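Local coordinates for PHB depolymerase (Penicillium funiculosum, PDB 2D81), which hydrolyses the ester bonds of the biopolyester polyhydroxybutyrate as a circularly permuted alpha/beta hydrolase, at residues Asn80-Ala83 with Ser84-Asn87. Residues are numbered along the deposited sequence; the frame is centred on the assembly and turned at random.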
loop_
_atom_site.group_PDB
_atom_site.type_symbol
_atom_site.label_atom_id
_atom_site.label_comp_id
_atom_site.label_asym_id
_atom_site.label_seq_id
_atom_site.Cartn_x
_atom_site.Cartn_y
_atom_site.Cartn_z
ATOM N N ASN A 80 21.774 -4.174 2.854
ATOM C CA ASN A 80 22.215 -2.959 3.523
ATOM C C ASN A 80 21.109 -1.913 3.586
ATOM O O ASN A 80 20.413 -1.816 4.597
ATOM C CB ASN A 80 23.453 -2.388 2.825
ATOM C CG ASN A 80 24.703 -3.193 3.119
ATOM O OD1 ASN A 80 25.099 -3.340 4.277
ATOM N ND2 ASN A 80 25.331 -3.723 2.075
ATOM N N GLN A 81 20.940 -1.133 2.519
ATOM C CA GLN A 81 19.900 -0.106 2.500
ATOM C C GLN A 81 18.496 -0.689 2.368
ATOM O O GLN A 81 17.508 -0.015 2.660
ATOM C CB GLN A 81 20.144 0.896 1.365
ATOM C CG GLN A 81 21.427 1.692 1.516
ATOM C CD GLN A 81 22.532 1.176 0.622
ATOM O OE1 GLN A 81 22.722 -0.033 0.486
ATOM N NE2 GLN A 81 23.277 2.091 0.013
ATOM N N ILE A 82 18.410 -1.938 1.920
ATOM C CA ILE A 82 17.146 -2.669 1.936
ATOM C C ILE A 82 17.392 -4.098 2.400
ATOM O O ILE A 82 18.530 -4.572 2.395
ATOM C CB ILE A 82 16.482 -2.713 0.535
ATOM C CG1 ILE A 82 17.391 -3.440 -0.460
ATOM C CG2 ILE A 82 16.179 -1.297 0.056
ATOM C CD1 ILE A 82 16.771 -3.614 -1.835
ATOM N N ALA A 83 16.327 -4.783 2.807
ATOM C CA ALA A 83 16.440 -6.186 3.187
ATOM C C ALA A 83 16.878 -7.002 1.974
ATOM O O ALA A 83 16.641 -6.603 0.834
ATOM C CB ALA A 83 15.099 -6.695 3.712
ATOM N N SER A 84 17.515 -8.141 2.222
ATOM C CA SER A 84 18.005 -8.987 1.137
ATOM C C SER A 84 16.918 -9.257 0.101
ATOM O O SER A 84 15.812 -9.674 0.444
ATOM C CB SER A 84 18.513 -10.319 1.690
ATOM O OG SER A 84 18.877 -11.193 0.636
ATOM N N VAL A 85 17.234 -9.013 -1.168
ATOM C CA VAL A 85 16.272 -9.246 -2.235
ATOM C C VAL A 85 15.984 -10.731 -2.433
ATOM O O VAL A 85 15.033 -11.097 -3.122
ATOM C CB VAL A 85 16.753 -8.640 -3.572
ATOM C CG1 VAL A 85 16.832 -7.127 -3.450
ATOM C CG2 VAL A 85 18.104 -9.215 -3.958
ATOM N N ALA A 86 16.799 -11.583 -1.820
ATOM C CA ALA A 86 16.519 -13.017 -1.804
ATOM C C ALA A 86 15.140 -13.287 -1.203
ATOM O O ALA A 86 14.461 -14.243 -1.584
ATOM C CB ALA A 86 17.595 -13.751 -1.006
ATOM N N ASN A 87 14.725 -12.443 -0.261
ATOM C CA ASN A 87 13.407 -12.596 0.344
ATOM C C ASN A 87 12.303 -12.544 -0.705
ATOM O O ASN A 87 11.295 -13.244 -0.589
ATOM C CB ASN A 87 13.148 -11.505 1.387
ATOM C CG ASN A 87 14.084 -11.593 2.572
ATOM O OD1 ASN A 87 14.643 -12.652 2.860
ATOM N ND2 ASN A 87 14.247 -10.479 3.279
#
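The loop running from helix 68-77 to strand 92-98 of the alpha/beta hydrolase fold turns here, and as the chain enters the turn side chains three and four residues apart meet, Ile82 with Val85 and Ala83 with Asn87. CD1 of Ile82 lies 3.9 Å from CG1 of Val85, two methyl ends in van der Waals contact. The reach comes from Ile82: CG1 sits between the backbone N and carbonyl carbon (chi1 62°) and CD1 continues the chain fully extended. Ile82 is buried and itself packs on Val30 and Ala31 of helix 20-31 and on Tyr48.

Ser84 OG accepts from Ala86 N, two residues on, at 3.2 Å, which makes Ser84-Ala86 an ST turn; the bond is moderately bent, with an N-H...O angle of 146°. The serine rotamer (chi1 175°) places OG beside the carbonyl carbon, on the side where the chain leads on to that amide. Ser84 O accepts from Asn87 N at 3.1 Å, so side chain and backbone of one serine hold two successive amides, while Val85 N bonds to Ser78 OG. One residue before the turn, the methyl CB of Ala83 rests 3.9 Å from ND2 of Asn87, an amide nitrogen whose hydrogen bond goes to Ser33 OG.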